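Local structure of peptidoglycan synthase activator LpoP (Pseudomonas aeruginosa, 6W5Q) at residues A[12-18]-A[43-47]; A[18-22]-A[37-41]; A[53-57]-A[88-92]; A[65-69]-A[96-100]. The protein probably activates a peptidoglycan synthase in cell-wall assembly; it is a lipoprotein, represented here by its C-terminal tetratricopeptide-repeat domain. All blocks are in the same frame, centred on the assembly; numbering follows the deposited sequence.

How the contacts relate
All four contacts join helices of one all-helical chain. Contacts 1 and 2 work on the same pair, helices 13-28 and 31-44; they share M18, their centres are 8 Å apart, and both touch the same sulfate, which R40 and R43 hold from consecutive turns. Contacts 3 and 4 share helix 83-99, with centres 11 Å apart, and meet where A56 O lies 3.3 Å from A68 CB. Contact 2 meets contact 3 chiefly through L38, whose CD1 lies 3.6 Å from L55 N, with L19 and E39 also touching. Contacts 1 and 4, about 25 Å apart between centres, fall on opposite sides of the chain's centre.

Contact 1 (A[12-18]-A[43-47]); sequences DGPVLAM and RIAPR. With SO4 (sulfate ion), chain I.
V15 and I44 form the apolar centre of this surface contact, where the first turn of helix 13-28 meets the end of helix 31-44 and the chain that leaves it. The two side chains lie alongside each other, pointing opposite ways, and their CG2 methyls come within 3.5 Å. The same V15 CG2 lies 3.7 Å from A45 CB, so a single methyl branch touches two consecutive residues. I44 is spread over its partners by its branching: CG1 stands beside the backbone N (chi1 -61°), which places CG2 against V15 and the ring of P14, whose CB is 4.3 Å from it. The other branch ends in CD1, 4.4 Å from M18 CG, a looser touch one turn further along the helix.

Polar interactions lie beside this apolar patch and do not bridge the two segments. D12 is the N-cap of helix 13-28: its OD1 accepts from V15 N at 3.0 Å, with an N-H...O angle of 166° and the donor nearly in line with the C-O bond. The cap thus satisfies the backbone N of the very residue whose methyl carries the packing. R43 points instead to a sulfate ion, probably from the crystallisation liquor. Its NH2 bonds to sulfate O2 at 3.1 Å, while NH1 makes only weak bonds to O2 and O4; R40 also holds this anion.

With 179 Å² buried and no hydrogen bond across it, the contact rests on van der Waals packing of aliphatic groups, led by V15 and I44, closing the hairpin of two helices near its open end.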
# COMPACT_ATOMS: atom_id res chain seq x y z
N ASP A 12 -16.52 7.13 6.49
CA ASP A 12 -15.82 8.34 6.90
C ASP A 12 -15.49 9.17 5.67
O ASP A 12 -14.60 8.81 4.88
CB ASP A 12 -14.56 8.01 7.69
CG ASP A 12 -13.83 9.25 8.16
OD1 ASP A 12 -12.95 9.72 7.42
OD2 ASP A 12 -14.15 9.78 9.25
N GLY A 13 -16.22 10.27 5.51
CA GLY A 13 -16.09 11.17 4.38
C GLY A 13 -14.70 11.69 4.11
O GLY A 13 -14.20 11.59 2.98
N PRO A 14 -14.05 12.30 5.11
CA PRO A 14 -12.71 12.87 4.85
C PRO A 14 -11.72 11.86 4.33
O PRO A 14 -11.06 12.12 3.31
CB PRO A 14 -12.30 13.44 6.22
CG PRO A 14 -13.21 12.80 7.20
CD PRO A 14 -14.49 12.58 6.49
N VAL A 15 -11.58 10.70 4.98
CA VAL A 15 -10.62 9.72 4.49
C VAL A 15 -11.02 9.26 3.09
O VAL A 15 -10.19 9.21 2.18
CB VAL A 15 -10.49 8.54 5.46
CG1 VAL A 15 -9.47 7.56 4.92
CG2 VAL A 15 -10.05 9.01 6.84
N LEU A 16 -12.31 8.99 2.89
CA LEU A 16 -12.75 8.51 1.59
C LEU A 16 -12.55 9.57 0.51
O LEU A 16 -12.22 9.24 -0.63
CB LEU A 16 -14.21 8.04 1.65
CG LEU A 16 -14.85 7.60 0.33
CD1 LEU A 16 -14.22 6.30 -0.17
CD2 LEU A 16 -16.38 7.40 0.47
N ALA A 17 -12.74 10.84 0.86
CA ALA A 17 -12.50 11.90 -0.11
C ALA A 17 -11.06 11.86 -0.61
O ALA A 17 -10.80 11.93 -1.82
CB ALA A 17 -12.84 13.26 0.49
N MET A 18 -10.10 11.74 0.32
CA MET A 18 -8.69 11.72 -0.07
C MET A 18 -8.35 10.47 -0.89
O MET A 18 -7.64 10.56 -1.90
CB MET A 18 -7.81 11.80 1.18
CG MET A 18 -7.81 13.20 1.82
SD MET A 18 -7.35 14.51 0.66
CE MET A 18 -8.92 15.32 0.34
N ARG A 43 -2.94 12.28 7.75
CA ARG A 43 -3.17 13.28 8.80
C ARG A 43 -4.51 13.07 9.48
O ARG A 43 -4.66 13.40 10.67
CB ARG A 43 -3.08 14.68 8.21
CG ARG A 43 -1.68 15.05 7.72
CD ARG A 43 -1.75 16.31 6.85
NE ARG A 43 -2.17 17.49 7.60
CZ ARG A 43 -2.52 18.64 7.03
NH1 ARG A 43 -2.49 18.74 5.71
NH2 ARG A 43 -2.88 19.68 7.78
N ILE A 44 -5.49 12.55 8.75
CA ILE A 44 -6.80 12.21 9.31
C ILE A 44 -6.79 10.81 9.93
O ILE A 44 -7.38 10.59 10.99
CB ILE A 44 -7.87 12.33 8.21
CG1 ILE A 44 -7.94 13.76 7.68
CG2 ILE A 44 -9.22 11.85 8.71
CD1 ILE A 44 -7.78 13.83 6.18
N ALA A 45 -6.15 9.85 9.28
CA ALA A 45 -6.24 8.45 9.68
C ALA A 45 -4.85 7.85 9.65
O ALA A 45 -4.49 7.13 8.72
CB ALA A 45 -7.20 7.70 8.76
N PRO A 46 -4.02 8.16 10.66
CA PRO A 46 -2.62 7.69 10.63
C PRO A 46 -2.48 6.18 10.75
O PRO A 46 -1.38 5.66 10.51
CB PRO A 46 -2.00 8.40 11.84
CG PRO A 46 -3.15 8.54 12.80
CD PRO A 46 -4.37 8.78 11.95
N ARG A 47 -3.55 5.47 11.10
CA ARG A 47 -3.49 4.04 11.43
C ARG A 47 -4.38 3.22 10.50
O ARG A 47 -4.68 2.07 10.79
CB ARG A 47 -3.88 3.84 12.91
CG ARG A 47 -3.64 2.45 13.52
CD ARG A 47 -4.96 1.82 14.02
NE ARG A 47 -4.78 0.46 14.54
CZ ARG A 47 -5.22 -0.65 13.94
NH1 ARG A 47 -5.01 -1.84 14.50
NH2 ARG A 47 -5.87 -0.58 12.79
S SO4 I . -4.01 21.33 4.30
O1 SO4 I . -3.20 21.15 3.09
O2 SO4 I . -3.21 21.74 5.45
O3 SO4 I . -5.06 22.32 4.07
O4 SO4 I . -4.62 20.06 4.64

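Contact 2 (A[18-22]-A[37-41]). With SO4 (sulfate ion), chain I.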
# COMPACT_ATOMS: atom_id res chain seq x y z
N MET A 18 -10.10 11.74 0.32
CA MET A 18 -8.69 11.72 -0.07
C MET A 18 -8.35 10.47 -0.89
O MET A 18 -7.64 10.56 -1.90
CB MET A 18 -7.81 11.80 1.18
CG MET A 18 -7.81 13.20 1.82
SD MET A 18 -7.35 14.51 0.66
CE MET A 18 -8.92 15.32 0.34
N LEU A 19 -8.85 9.31 -0.48
CA LEU A 19 -8.69 8.09 -1.27
C LEU A 19 -9.26 8.28 -2.67
O LEU A 19 -8.59 7.98 -3.67
CB LEU A 19 -9.38 6.90 -0.58
CG LEU A 19 -8.83 6.53 0.80
CD1 LEU A 19 -9.28 5.15 1.23
CD2 LEU A 19 -7.32 6.63 0.84
N THR A 20 -10.50 8.77 -2.76
CA THR A 20 -11.12 9.02 -4.06
C THR A 20 -10.27 9.97 -4.90
O THR A 20 -10.04 9.73 -6.10
CB THR A 20 -12.51 9.61 -3.85
OG1 THR A 20 -13.36 8.64 -3.24
CG2 THR A 20 -13.10 10.04 -5.18
N THR A 21 -9.81 11.06 -4.29
CA THR A 21 -8.96 12.00 -4.99
C THR A 21 -7.65 11.35 -5.43
O THR A 21 -7.21 11.51 -6.57
CB THR A 21 -8.70 13.21 -4.10
OG1 THR A 21 -9.94 13.92 -3.92
CG2 THR A 21 -7.68 14.13 -4.73
N ALA A 22 -7.02 10.59 -4.52
CA ALA A 22 -5.80 9.86 -4.86
C ALA A 22 -6.01 8.94 -6.06
O ALA A 22 -5.17 8.89 -6.96
CB ALA A 22 -5.31 9.06 -3.67
N SER A 37 -1.86 13.19 -1.92
CA SER A 37 -3.22 13.03 -1.40
C SER A 37 -3.28 11.93 -0.35
O SER A 37 -4.04 12.03 0.62
CB SER A 37 -4.20 12.70 -2.52
OG SER A 37 -4.29 13.73 -3.47
N LEU A 38 -2.50 10.86 -0.53
CA LEU A 38 -2.51 9.80 0.47
C LEU A 38 -1.75 10.22 1.73
O LEU A 38 -2.11 9.80 2.84
CB LEU A 38 -1.95 8.51 -0.15
CG LEU A 38 -2.90 7.99 -1.27
CD1 LEU A 38 -2.32 6.87 -2.11
CD2 LEU A 38 -4.27 7.54 -0.70
N GLU A 39 -0.71 11.05 1.60
CA GLU A 39 -0.07 11.55 2.82
C GLU A 39 -0.98 12.52 3.56
O GLU A 39 -0.88 12.64 4.78
CB GLU A 39 1.28 12.21 2.49
CG GLU A 39 2.24 11.36 1.69
CD GLU A 39 3.05 10.42 2.56
OE1 GLU A 39 3.89 9.68 1.99
OE2 GLU A 39 2.86 10.40 3.79
N ARG A 40 -1.88 13.19 2.85
CA ARG A 40 -2.87 14.02 3.53
C ARG A 40 -3.90 13.14 4.23
O ARG A 40 -4.35 13.44 5.33
CB ARG A 40 -3.51 15.00 2.53
CG ARG A 40 -4.49 16.03 3.14
CD ARG A 40 -4.98 17.05 2.09
NE ARG A 40 -5.49 18.31 2.65
CZ ARG A 40 -6.76 18.72 2.56
NH1 ARG A 40 -7.67 17.97 1.95
NH2 ARG A 40 -7.14 19.89 3.10
N ALA A 41 -4.26 12.01 3.60
CA ALA A 41 -5.16 11.05 4.23
C ALA A 41 -4.64 10.57 5.59
O ALA A 41 -5.42 10.34 6.52
CB ALA A 41 -5.38 9.86 3.28
S SO4 I . -4.01 21.33 4.30
O1 SO4 I . -3.20 21.15 3.09
O2 SO4 I . -3.21 21.74 5.45
O3 SO4 I . -5.06 22.32 4.07
O4 SO4 I . -4.62 20.06 4.64
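R40 and M18 cross at the exposed flank of an antiparallel helix pair, 13-28 against 31-44, and the arginine can be followed outward from CB. Its CG is anti to the backbone N (chi1 -175°) and the chain stays extended to NE, which carries the guanidinium clear of the helix. CG grazes M18 SD, and CD lies 3.8 Å from the same sulfur. NE then donates to O4 of a sulfate, probably taken up from the crystallisation liquor, at 2.8 Å. Beyond CZ the two terminal nitrogens part company: NH2 gives a second bond to O4, at 3.0 Å, and a weak one to O3, whereas NH1 meets M18 CE at 3.3 Å. The methionine's sulfur sits in the guanidinium plane at its edge, as does the sulfate's, so the flat group is lined by an anion along one stretch of its edge and by a thioether along another.

Nearer the axes the contacts are between small and aliphatic groups. The axes of segments 18-22 and 37-41 approach to 8.6 Å at 169°, a separation suited to the alanines in the interface: A41 CB touches M18 CB, and A22 CB presses on L38 CD2 at 3.5 Å, tighter than usual for two carbons. L38 CD2 also meets L19 CD2 at 3.5 Å, the leucines crossing at about a right angle. S37 OG lies against T21 CG2; that hydroxyl is satisfied by Q25 and by S33 O, while T21 OG1 bonds to A17 O.

Small residues therefore allow close helix approach, as in tetratricopeptide-repeat hairpins, while at the outer flank an arginine's cationic end is probably stabilised by the sulfate.

Contact 3 (A[53-57]-A[88-92]); sequences YRLAQ and GLWEL
Y53 and L92 lead an apolar contact between helices 49-61 and 83-99, close to the centre of the chain. The segments are separated by 10.4 Å between axes and run nearly parallel, at 19°. Helix 65-78 comes between them in sequence, and A56 also touches A72 on it. This parallel packing of helices two apart in the chain agrees with the right-handed superhelical stacking of tetratricopeptide repeats.

The tyrosine meets the other helix chiefly with its CD1-CE1 edge. Its CG is anti to the backbone N (chi1 176°), and the ring reaches across to the other helix, where that edge runs along the backbone of G88. Having no side chain, G88 lets the ring come to its main chain, with CE1 3.7 Å from its carbonyl carbon. L89 CD2 lies in the ring plane at the same edge, 3.8 Å from CD1, and the two side chains are inclined to each other.

L92 approaches Y53 at about a right angle, and its two methyls divide the work. CD1 reaches Y53 CE1 at 3.6 Å, obliquely to the ring. CD2 goes deeper, to 3.4 Å from Y53 O, and also touches A56 CB and Q57 CG. This branch thus sits between one turn of helix 49-61 and the tyrosine ring. Chi1 of L92, -97°, departs from a staggered value, which may carry some torsional strain.

The 251 Å² of buried surface comes mostly from apolar side chains set against each other and against the main chain of G88 and Y53. With no hydrogen bond across it, this contact depends on how the leucine methyls fit the tyrosine edge and the turn beside it.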
# COMPACT_ATOMS: atom_id res chain seq x y z
N TYR A 53 -2.13 0.76 2.22
CA TYR A 53 -2.18 -0.12 1.06
C TYR A 53 -2.10 0.66 -0.25
O TYR A 53 -1.33 0.32 -1.15
CB TYR A 53 -3.45 -0.95 1.11
CG TYR A 53 -3.62 -1.83 -0.10
CD1 TYR A 53 -2.93 -3.04 -0.20
CD2 TYR A 53 -4.48 -1.47 -1.14
CE1 TYR A 53 -3.09 -3.86 -1.31
CE2 TYR A 53 -4.64 -2.28 -2.25
CZ TYR A 53 -3.94 -3.48 -2.33
OH TYR A 53 -4.09 -4.29 -3.43
N ARG A 54 -2.91 1.71 -0.38
CA ARG A 54 -2.90 2.51 -1.60
C ARG A 54 -1.61 3.31 -1.72
O ARG A 54 -1.09 3.52 -2.83
CB ARG A 54 -4.09 3.47 -1.62
CG ARG A 54 -5.39 2.80 -1.25
CD ARG A 54 -6.58 3.43 -1.93
NE ARG A 54 -7.76 2.62 -1.67
CZ ARG A 54 -8.89 2.68 -2.36
NH1 ARG A 54 -9.03 3.54 -3.37
NH2 ARG A 54 -9.90 1.89 -2.03
N LEU A 55 -1.11 3.81 -0.59
CA LEU A 55 0.15 4.54 -0.61
C LEU A 55 1.29 3.65 -1.08
O LEU A 55 2.09 4.04 -1.94
CB LEU A 55 0.42 5.11 0.78
CG LEU A 55 1.66 6.00 0.91
CD1 LEU A 55 1.75 6.94 -0.28
CD2 LEU A 55 1.67 6.76 2.24
N ALA A 56 1.36 2.42 -0.56
CA ALA A 56 2.40 1.49 -1.01
C ALA A 56 2.25 1.20 -2.49
O ALA A 56 3.24 1.05 -3.21
CB ALA A 56 2.33 0.20 -0.19
N GLN A 57 1.01 1.13 -2.98
CA GLN A 57 0.80 0.87 -4.40
C GLN A 57 1.36 1.99 -5.27
O GLN A 57 2.07 1.73 -6.26
CB GLN A 57 -0.69 0.69 -4.66
CG GLN A 57 -1.15 -0.72 -4.53
CD GLN A 57 -2.35 -0.97 -5.39
OE1 GLN A 57 -3.47 -1.09 -4.88
NE2 GLN A 57 -2.14 -1.03 -6.70
N GLY A 88 -3.62 -8.80 0.37
CA GLY A 88 -3.23 -7.74 -0.55
C GLY A 88 -1.88 -7.13 -0.21
O GLY A 88 -1.03 -6.96 -1.08
N LEU A 89 -1.68 -6.79 1.06
CA LEU A 89 -0.43 -6.15 1.47
C LEU A 89 0.77 -7.09 1.25
O LEU A 89 1.82 -6.66 0.76
CB LEU A 89 -0.54 -5.68 2.93
CG LEU A 89 -1.41 -4.42 3.19
CD1 LEU A 89 -1.95 -4.37 4.61
CD2 LEU A 89 -0.68 -3.09 2.88
N TRP A 90 0.62 -8.38 1.57
CA TRP A 90 1.73 -9.30 1.34
C TRP A 90 2.08 -9.39 -0.14
O TRP A 90 3.26 -9.40 -0.50
CB TRP A 90 1.41 -10.68 1.90
CG TRP A 90 1.69 -10.81 3.37
CD1 TRP A 90 0.79 -11.14 4.35
CD2 TRP A 90 2.96 -10.62 4.04
NE1 TRP A 90 1.42 -11.17 5.57
CE2 TRP A 90 2.74 -10.86 5.41
CE3 TRP A 90 4.24 -10.28 3.60
CZ2 TRP A 90 3.77 -10.76 6.35
CZ3 TRP A 90 5.26 -10.17 4.55
CH2 TRP A 90 5.01 -10.41 5.91
N GLU A 91 1.07 -9.44 -1.02
CA GLU A 91 1.34 -9.44 -2.46
C GLU A 91 2.11 -8.19 -2.87
O GLU A 91 3.05 -8.27 -3.66
CB GLU A 91 0.04 -9.56 -3.26
CG GLU A 91 0.26 -9.39 -4.76
CD GLU A 91 1.25 -10.44 -5.35
OE1 GLU A 91 1.36 -11.55 -4.78
OE2 GLU A 91 1.91 -10.14 -6.37
N LEU A 92 1.73 -7.03 -2.33
CA LEU A 92 2.50 -5.81 -2.56
C LEU A 92 3.94 -5.97 -2.07
O LEU A 92 4.88 -5.50 -2.72
CB LEU A 92 1.84 -4.63 -1.85
CG LEU A 92 0.92 -3.73 -2.67
CD1 LEU A 92 -0.18 -4.53 -3.36
CD2 LEU A 92 0.35 -2.60 -1.78

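Contact 4 (A[65-69]-A[96-100])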
# COMPACT_ATOMS: atom_id res chain seq x y z
N ALA A 65 10.52 0.87 -4.77
CA ALA A 65 10.16 -0.44 -4.22
C ALA A 65 10.47 -0.55 -2.74
O ALA A 65 9.62 -0.97 -1.95
CB ALA A 65 10.87 -1.55 -5.00
N ALA A 66 11.71 -0.22 -2.34
CA ALA A 66 12.07 -0.29 -0.93
C ALA A 66 11.15 0.58 -0.08
O ALA A 66 10.73 0.16 1.01
CB ALA A 66 13.54 0.11 -0.74
N GLN A 67 10.80 1.77 -0.57
CA GLN A 67 9.84 2.63 0.13
C GLN A 67 8.49 1.95 0.28
O GLN A 67 7.93 1.90 1.38
CB GLN A 67 9.67 3.95 -0.62
CG GLN A 67 10.72 4.94 -0.31
CD GLN A 67 10.54 6.22 -1.08
OE1 GLN A 67 9.47 6.86 -1.02
NE2 GLN A 67 11.54 6.57 -1.86
N ALA A 68 7.93 1.46 -0.84
CA ALA A 68 6.63 0.79 -0.84
C ALA A 68 6.60 -0.35 0.14
O ALA A 68 5.58 -0.59 0.80
CB ALA A 68 6.31 0.24 -2.24
N GLU A 69 7.70 -1.10 0.23
CA GLU A 69 7.74 -2.27 1.08
C GLU A 69 7.51 -1.88 2.54
O GLU A 69 6.73 -2.53 3.25
CB GLU A 69 9.08 -2.99 0.90
CG GLU A 69 9.18 -4.33 1.58
CD GLU A 69 10.61 -4.84 1.64
OE1 GLU A 69 11.49 -4.29 0.94
OE2 GLU A 69 10.85 -5.79 2.40
N ALA A 96 7.37 -5.75 -4.25
CA ALA A 96 8.45 -4.84 -3.89
C ALA A 96 9.78 -5.58 -3.69
O ALA A 96 10.84 -5.04 -4.02
CB ALA A 96 8.07 -4.06 -2.62
N ARG A 97 9.76 -6.79 -3.12
CA ARG A 97 11.00 -7.56 -3.02
C ARG A 97 11.52 -7.93 -4.40
O ARG A 97 12.72 -7.81 -4.67
CB ARG A 97 10.80 -8.84 -2.19
CG ARG A 97 10.29 -8.60 -0.78
CD ARG A 97 11.24 -7.72 -0.01
NE ARG A 97 12.63 -8.07 -0.24
CZ ARG A 97 13.65 -7.43 0.31
NH1 ARG A 97 13.43 -6.40 1.12
NH2 ARG A 97 14.90 -7.81 0.06
N GLU A 98 10.61 -8.40 -5.27
CA GLU A 98 10.96 -8.75 -6.65
C GLU A 98 11.69 -7.62 -7.36
O GLU A 98 12.71 -7.84 -8.02
CB GLU A 98 9.68 -9.10 -7.42
CG GLU A 98 9.21 -10.51 -7.24
CD GLU A 98 7.92 -10.83 -7.99
OE1 GLU A 98 7.09 -9.91 -8.21
OE2 GLU A 98 7.74 -12.01 -8.35
N LYS A 99 11.15 -6.40 -7.27
CA LYS A 99 11.74 -5.29 -8.00
C LYS A 99 13.06 -4.87 -7.39
O LYS A 99 13.84 -4.18 -8.05
CB LYS A 99 10.75 -4.12 -8.05
CG LYS A 99 9.48 -4.47 -8.81
CD LYS A 99 8.60 -3.25 -9.01
CE LYS A 99 7.41 -3.57 -9.89
NZ LYS A 99 6.72 -2.30 -10.28
N GLN A 100 13.34 -5.30 -6.16
CA GLN A 100 14.64 -5.10 -5.53
C GLN A 100 15.62 -6.23 -5.84
O GLN A 100 16.72 -6.26 -5.29
CB GLN A 100 14.47 -4.95 -4.02
CG GLN A 100 13.80 -3.64 -3.63
CD GLN A 100 13.40 -3.57 -2.16
OE1 GLN A 100 14.20 -3.19 -1.31
NE2 GLN A 100 12.15 -3.92 -1.88
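E69 faces R97 and Q100 across the start of helix 65-78 and the end of helix 83-99, and both partner groups are steeply inclined to its carboxylate. The guanidinium plane stands 80° from it, and a single nitrogen makes the salt bridge: R97 NH1 lies 2.9 Å from both E69 OE1 and E69 OE2, on the syn side of each, the bond to OE2 being the straighter. The arginine reaches it by bending at chi2 and chi3, while E69 extends from a CG anti to its backbone N (chi1 -172°).

Q100, its amide inclined 63° to the carboxylate, comes from above that plane; its NE2 gives a nearly straight bond to E69 OE1 at 2.9 Å. The same NE2 donates to A96 O at 2.7 Å, and both acceptors lie in the amide plane.

Beneath the polar groups A96 CB packs on the backbone of A65, 3.5 Å from its O, and on E69 CB.

The contact ties two successive helices, consistent with the antiparallel packing of neighbours in a tetratricopeptide-repeat fold. E69 OE1 is gripped by two donors, while OE2 also pairs with R73 and R97 NE with D102. This buried carboxylate sits in a charge network that would probably favour its ionised form.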